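Local atomic coordinates of probable adenylyl-sulfate kinase (Aeropyrum pernix, PDB entry 2YVU), a protein that probably catalyses the ATP-dependent 3'-phosphorylation of adenosine 5'-phosphosulfate, yielding 3'-phosphoadenylyl sulfate, the activated form of sulfate. Residues H70-I74 against C90-S94; L18-P22 against Y153-E157; I10-V15 against A82-I87. All coordinates share one frame; numbering follows the deposited sequence.

Contact 1: H70-I74 against C90-S94; sequences HLKRI and CSFVS
Ile-74 lies against one face of the Phe-92 ring, the two side chains coming from opposite directions. CG1 of Ile-74 sits over that face in a CH-pi contact, 4.2 Å from the ring centroid of Phe-92 and 26° off its normal. A chi1 of -68° sets CG1 beside the backbone N and leaves CG2 anti to it; this second branch of Ile-74 reaches another part of the same ring, CG2 lying 3.5 Å from Phe-92 CE1, and continues to Cys-90, whose SG is 4.3 Å from Ile-74 CG2.

One helical turn earlier, the imidazole of His-70 comes in obliquely near CD2 and CE2, on the same side of the ring plane as Ile-74, with NE2 of His-70 3.7 Å from Phe-92 CD2. The two ring planes are inclined at 72°. The remaining ring nitrogen, His-70 ND1, is hydrogen-bonded to Ser-57 OG, which should fix the rotation of the imidazole. Leu-71 extends past Phe-92 to Ser-94, its CD1 3.9 Å from Ser-94 CB, while Ser-94 OG is held by Trp-17 NE1. Helix 64-82 thus covers the C-terminal end of strand 87-91 in a P-loop kinase fold, next to Ser-94, the probable phosphoserine site of the APS kinase family.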
# COMPACT_ATOMS: atom_id res chain seq x y z
N HIS A 70 0.78 8.97 7.53
CA HIS A 70 -0.18 8.51 6.53
C HIS A 70 0.30 8.79 5.12
O HIS A 70 0.31 7.89 4.27
CB HIS A 70 -1.51 9.20 6.84
CG HIS A 70 -2.45 9.28 5.69
ND1 HIS A 70 -3.07 8.18 5.15
CD2 HIS A 70 -2.96 10.36 5.05
CE1 HIS A 70 -3.93 8.57 4.22
NE2 HIS A 70 -3.88 9.89 4.14
N LEU A 71 0.72 10.02 4.87
CA LEU A 71 1.20 10.42 3.56
C LEU A 71 2.47 9.67 3.15
O LEU A 71 2.64 9.32 1.98
CB LEU A 71 1.44 11.94 3.54
CG LEU A 71 0.14 12.75 3.69
CD1 LEU A 71 0.45 14.25 3.79
CD2 LEU A 71 -0.78 12.49 2.48
N LYS A 72 3.36 9.44 4.09
CA LYS A 72 4.58 8.71 3.79
C LYS A 72 4.17 7.28 3.39
O LYS A 72 4.73 6.67 2.50
CB LYS A 72 5.49 8.66 5.01
CG LYS A 72 6.67 7.72 4.85
CD LYS A 72 7.57 7.74 6.08
CE LYS A 72 8.85 6.94 5.84
NZ LYS A 72 9.75 6.95 7.04
N ARG A 73 3.16 6.77 4.08
CA ARG A 73 2.66 5.44 3.81
C ARG A 73 2.08 5.38 2.41
O ARG A 73 2.33 4.43 1.67
CB ARG A 73 1.61 5.09 4.84
CG ARG A 73 0.99 3.76 4.60
CD ARG A 73 0.48 3.26 5.91
NE ARG A 73 -0.61 4.08 6.36
CZ ARG A 73 -0.76 4.50 7.60
NH1 ARG A 73 0.12 4.18 8.55
NH2 ARG A 73 -1.80 5.24 7.89
N ILE A 74 1.30 6.39 2.04
CA ILE A 74 0.71 6.43 0.71
C ILE A 74 1.81 6.50 -0.34
O ILE A 74 1.71 5.85 -1.37
CB ILE A 74 -0.21 7.66 0.54
CG1 ILE A 74 -1.46 7.50 1.42
CG2 ILE A 74 -0.61 7.81 -0.93
CD1 ILE A 74 -2.20 6.18 1.20
N CYS A 90 -3.29 9.84 -7.32
CA CYS A 90 -3.55 10.11 -5.91
C CYS A 90 -4.32 11.40 -5.64
O CYS A 90 -4.02 12.45 -6.21
CB CYS A 90 -2.24 10.17 -5.13
SG CYS A 90 -1.29 8.68 -5.13
N SER A 91 -5.29 11.32 -4.73
CA SER A 91 -6.09 12.47 -4.35
C SER A 91 -6.19 12.49 -2.84
O SER A 91 -7.00 11.78 -2.23
CB SER A 91 -7.50 12.38 -4.92
OG SER A 91 -8.23 13.51 -4.45
N PHE A 92 -5.36 13.31 -2.21
CA PHE A 92 -5.35 13.36 -0.77
C PHE A 92 -5.36 14.76 -0.19
O PHE A 92 -5.15 15.74 -0.89
CB PHE A 92 -4.13 12.63 -0.22
CG PHE A 92 -4.21 11.15 -0.37
CD1 PHE A 92 -3.69 10.52 -1.49
CD2 PHE A 92 -4.86 10.39 0.59
CE1 PHE A 92 -3.81 9.14 -1.66
CE2 PHE A 92 -4.99 9.00 0.44
CZ PHE A 92 -4.46 8.38 -0.69
N VAL A 93 -5.62 14.82 1.12
CA VAL A 93 -5.60 16.09 1.83
C VAL A 93 -4.14 16.21 2.29
O VAL A 93 -3.68 15.50 3.20
CB VAL A 93 -6.56 16.06 3.05
CG1 VAL A 93 -6.26 14.87 3.92
CG2 VAL A 93 -6.44 17.34 3.85
N SER A 94 -3.39 17.07 1.60
CA SER A 94 -1.98 17.28 1.89
C SER A 94 -1.68 18.77 1.67
O SER A 94 -0.98 19.15 0.74
CB SER A 94 -1.16 16.40 0.95
OG SER A 94 -1.59 16.53 -0.40

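Contact 2: L18-P22 against Y153-E157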
# COMPACT_ATOMS: atom_id res chain seq x y z
N LEU A 18 -2.75 14.66 -6.99
CA LEU A 18 -3.61 15.83 -7.04
C LEU A 18 -3.63 16.52 -5.68
O LEU A 18 -3.93 15.89 -4.66
CB LEU A 18 -5.02 15.44 -7.45
CG LEU A 18 -5.15 14.59 -8.73
CD1 LEU A 18 -6.53 13.96 -8.77
CD2 LEU A 18 -4.92 15.44 -9.96
N THR A 19 -3.30 17.80 -5.64
CA THR A 19 -3.33 18.51 -4.38
C THR A 19 -4.24 19.74 -4.52
O THR A 19 -4.23 20.43 -5.56
CB THR A 19 -1.89 18.94 -3.93
OG1 THR A 19 -1.97 19.72 -2.73
CG2 THR A 19 -1.21 19.76 -5.01
N GLY A 20 -5.03 19.98 -3.49
CA GLY A 20 -5.95 21.09 -3.51
C GLY A 20 -6.86 21.02 -2.30
O GLY A 20 -6.83 20.05 -1.55
N LEU A 21 -7.68 22.04 -2.12
CA LEU A 21 -8.59 22.11 -0.99
C LEU A 21 -9.72 21.10 -1.08
O LEU A 21 -10.10 20.69 -2.18
CB LEU A 21 -9.22 23.52 -0.90
CG LEU A 21 -8.33 24.71 -0.49
CD1 LEU A 21 -9.11 26.01 -0.68
CD2 LEU A 21 -7.89 24.55 0.96
N PRO A 22 -10.24 20.67 0.08
CA PRO A 22 -11.35 19.71 0.04
C PRO A 22 -12.44 20.46 -0.71
O PRO A 22 -12.62 21.65 -0.49
CB PRO A 22 -11.70 19.54 1.52
CG PRO A 22 -10.41 19.77 2.21
CD PRO A 22 -9.79 20.92 1.46
N TYR A 153 -3.98 26.07 3.47
CA TYR A 153 -3.41 25.37 2.33
C TYR A 153 -2.23 26.11 1.72
O TYR A 153 -2.30 27.30 1.48
CB TYR A 153 -4.50 25.18 1.27
CG TYR A 153 -4.02 24.46 0.04
CD1 TYR A 153 -3.82 23.08 0.05
CD2 TYR A 153 -3.70 25.16 -1.12
CE1 TYR A 153 -3.30 22.42 -1.04
CE2 TYR A 153 -3.17 24.51 -2.23
CZ TYR A 153 -2.97 23.13 -2.18
OH TYR A 153 -2.40 22.48 -3.25
N GLU A 154 -1.15 25.38 1.45
CA GLU A 154 0.04 25.97 0.85
C GLU A 154 0.17 25.49 -0.59
O GLU A 154 0.56 24.35 -0.84
CB GLU A 154 1.27 25.56 1.66
CG GLU A 154 1.03 25.67 3.15
CD GLU A 154 2.27 25.43 3.97
OE1 GLU A 154 2.95 24.41 3.73
OE2 GLU A 154 2.56 26.25 4.86
N PRO A 155 -0.14 26.37 -1.56
CA PRO A 155 -0.05 25.97 -2.97
C PRO A 155 1.34 25.50 -3.36
O PRO A 155 2.33 25.92 -2.78
CB PRO A 155 -0.45 27.25 -3.71
CG PRO A 155 -1.33 27.95 -2.75
CD PRO A 155 -0.61 27.76 -1.44
N PRO A 156 1.44 24.59 -4.35
CA PRO A 156 2.75 24.09 -4.79
C PRO A 156 3.52 25.25 -5.42
O PRO A 156 2.94 26.07 -6.14
CB PRO A 156 2.39 23.02 -5.83
CG PRO A 156 1.02 22.60 -5.44
CD PRO A 156 0.35 23.89 -5.05
N GLU A 157 4.82 25.33 -5.14
CA GLU A 157 5.68 26.37 -5.71
C GLU A 157 5.78 26.18 -7.22
O GLU A 157 5.58 27.11 -8.02
CB GLU A 157 7.08 26.29 -5.12
CG GLU A 157 7.16 26.41 -3.62
CD GLU A 157 6.78 27.79 -3.13
OE1 GLU A 157 6.77 28.00 -1.90
OE2 GLU A 157 6.50 28.67 -3.98
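Tyr-153 lies across the start of the nucleotide-binding loop, and its side chain meets Leu-21, Gly-20 and Thr-19 in turn from CB to OH. CB is touched first, by a methyl of Leu-21: CD2 of Leu-21 is 3.5 Å from Tyr-153 CB. The same methyl stays near the root of the ring, 4.0 Å from Tyr-153 CG, and approaches it obliquely. CB already points toward segment 18-22, and CG, anti to the backbone N (chi1 -180°), directs the ring the same way. Farther out, CE1 of Tyr-153 comes within 3.9 Å of Gly-20 CA. At the tip, Tyr-153 OH and Thr-19 OG1 share a hydrogen bond of 2.8 Å, in which either hydroxyl may be the donor. Thr-19 OG1 lies at the edge of the ring and in its plane.

The other branch of Thr-19 serves a second partner: its CG2 touches the CG corner of the Pro-156 ring at 3.6 Å. Arg-100 of helix 97-109 packs against Thr-19, Tyr-153 and Pro-156 alike. The loop before strand 161-164 is thereby laid against the C-terminal part of strand 14-19 and the turn beyond it, where Gly-20 opens the Walker A motif, or P-loop, the probable ATP site of this kinase.

Contact 3: I10-V15 against A82-I87; sequences IEKGIV and ARNGVI
Gly-13 and Ala-82 join the entrance of strand 14-19 to the C-terminal end of helix 64-82, which closes in a Schellman motif with Gly-85, of positive phi, as its C-prime residue. Among the backbone bonds, Gly-13 N to Ala-82 O is short and nearly straight, 2.8 Å with an angle of 171° at the hydrogen. Ala-82 O also accepts from Gly-85 N within the turn, giving this helix-end carbonyl two donors. Ile-14 N reaches Val-86 O only weakly, and a CA-H...O contact accompanies it, Gly-13 CA standing 3.2 Å from Val-86 O.

One side chain adds a polar bond. Bent at chi2 (-65°), Lys-12 turns back over the helix end and gives its NZ to Arg-83 O, in the carbonyl plane on a lone pair, at 2.8 Å. The guanidinium of Arg-83 is engaged by Glu-110 and by Glu-45 of the second subunit, which places this corner at the dimer interface.

Apolar contacts continue into the sheet. Ile-14 and Ile-87 lie side by side, pointing the same way, with Ile-14 CG1 4.0 Å from Ile-87 CG2, and Val-15 CG2 meets Ala-82 CB at 4.2 Å. At the other end, a water accepts from Ile-10 N, and its O lies 2.9 Å from Gly-85 O, to which it probably donates; Gly-85 O is also 3.3 Å from Ile-10 CG1.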
# COMPACT_ATOMS: atom_id res chain seq x y z
N ILE A 10 3.55 -1.84 -19.42
CA ILE A 10 4.63 -0.85 -19.44
C ILE A 10 5.60 -1.17 -18.29
O ILE A 10 5.18 -1.63 -17.23
CB ILE A 10 4.08 0.60 -19.30
CG1 ILE A 10 3.29 0.76 -18.01
CG2 ILE A 10 3.15 0.91 -20.47
CD1 ILE A 10 2.75 2.18 -17.79
N GLU A 11 6.88 -0.93 -18.50
CA GLU A 11 7.87 -1.22 -17.47
C GLU A 11 7.65 -0.44 -16.18
O GLU A 11 7.59 -1.03 -15.10
CB GLU A 11 9.29 -0.97 -17.99
CG GLU A 11 10.40 -1.45 -17.07
CD GLU A 11 11.77 -1.46 -17.74
OE1 GLU A 11 12.31 -0.37 -18.03
OE2 GLU A 11 12.29 -2.57 -18.00
N LYS A 12 7.54 0.88 -16.28
CA LYS A 12 7.34 1.69 -15.08
C LYS A 12 6.16 2.64 -15.22
O LYS A 12 5.94 3.23 -16.28
CB LYS A 12 8.60 2.48 -14.74
CG LYS A 12 9.84 1.62 -14.50
CD LYS A 12 9.70 0.73 -13.27
CE LYS A 12 10.87 -0.26 -13.17
NZ LYS A 12 10.73 -1.25 -12.05
N GLY A 13 5.40 2.79 -14.14
CA GLY A 13 4.25 3.67 -14.19
C GLY A 13 4.65 5.05 -13.71
O GLY A 13 5.83 5.41 -13.76
N ILE A 14 3.69 5.82 -13.22
CA ILE A 14 3.95 7.18 -12.73
C ILE A 14 3.01 7.44 -11.57
O ILE A 14 2.08 6.68 -11.34
CB ILE A 14 3.65 8.27 -13.80
CG1 ILE A 14 2.18 8.20 -14.21
CG2 ILE A 14 4.56 8.09 -15.02
CD1 ILE A 14 1.77 9.29 -15.20
N VAL A 15 3.26 8.51 -10.83
CA VAL A 15 2.40 8.89 -9.70
C VAL A 15 1.87 10.28 -10.00
O VAL A 15 2.64 11.24 -10.14
CB VAL A 15 3.18 8.94 -8.34
CG1 VAL A 15 2.21 9.36 -7.18
CG2 VAL A 15 3.76 7.59 -8.03
N ALA A 82 3.79 1.77 -8.77
CA ALA A 82 4.38 2.39 -9.94
C ALA A 82 5.61 1.66 -10.47
O ALA A 82 5.80 1.58 -11.68
CB ALA A 82 4.69 3.86 -9.66
N ARG A 83 6.45 1.14 -9.58
CA ARG A 83 7.62 0.43 -10.06
C ARG A 83 7.20 -0.89 -10.70
O ARG A 83 8.02 -1.59 -11.30
CB ARG A 83 8.66 0.19 -8.95
CG ARG A 83 8.34 -0.87 -7.90
CD ARG A 83 9.36 -0.71 -6.78
NE ARG A 83 9.35 -1.77 -5.77
CZ ARG A 83 10.02 -1.68 -4.62
NH1 ARG A 83 10.72 -0.58 -4.37
NH2 ARG A 83 10.01 -2.67 -3.74
N ASN A 84 5.91 -1.24 -10.57
CA ASN A 84 5.44 -2.46 -11.21
C ASN A 84 4.53 -2.18 -12.38
O ASN A 84 3.66 -2.98 -12.70
CB ASN A 84 4.74 -3.38 -10.19
CG ASN A 84 5.74 -4.07 -9.27
OD1 ASN A 84 6.41 -5.02 -9.67
ND2 ASN A 84 5.86 -3.59 -8.05
N GLY A 85 4.73 -1.02 -13.01
CA GLY A 85 3.96 -0.66 -14.19
C GLY A 85 2.61 0.01 -14.05
O GLY A 85 1.95 0.24 -15.05
N VAL A 86 2.23 0.37 -12.84
CA VAL A 86 0.94 0.99 -12.61
C VAL A 86 0.94 2.51 -12.60
O VAL A 86 1.85 3.14 -12.07
CB VAL A 86 0.38 0.52 -11.26
CG1 VAL A 86 -1.00 1.12 -11.03
CG2 VAL A 86 0.36 -1.01 -11.19
N ILE A 87 -0.09 3.10 -13.19
CA ILE A 87 -0.26 4.54 -13.19
C ILE A 87 -1.05 4.80 -11.91
O ILE A 87 -2.20 4.39 -11.79
CB ILE A 87 -1.08 5.01 -14.42
CG1 ILE A 87 -0.26 4.80 -15.71
CG2 ILE A 87 -1.45 6.50 -14.25
CD1 ILE A 87 -1.01 5.14 -17.00
O HOH W 1 1.91 -2.03 -16.83

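From the N terminus, the chain passes through residues 10-15 and 18-22, which enter and leave strand 14-19, in the middle of the parallel sheet. Helix 64-82 follows later, and strand 87-91 then runs beside strand 14-19. Contact 3 closes the loop from 10-15 to 82-87; contact 1 closes the short helix-to-strand loop and crosses contact 3. Contact 2 closes the longest loop, to 153-157, with contact 1 nested inside it and contact 3 crossing it. Contacts 2 and 3 lie on opposite sides of the chain's centre, about 24 Å apart between centres. Contacts 1 and 2 meet where Cys-90 O probably accepts from Leu-18 N, 2.7 Å away.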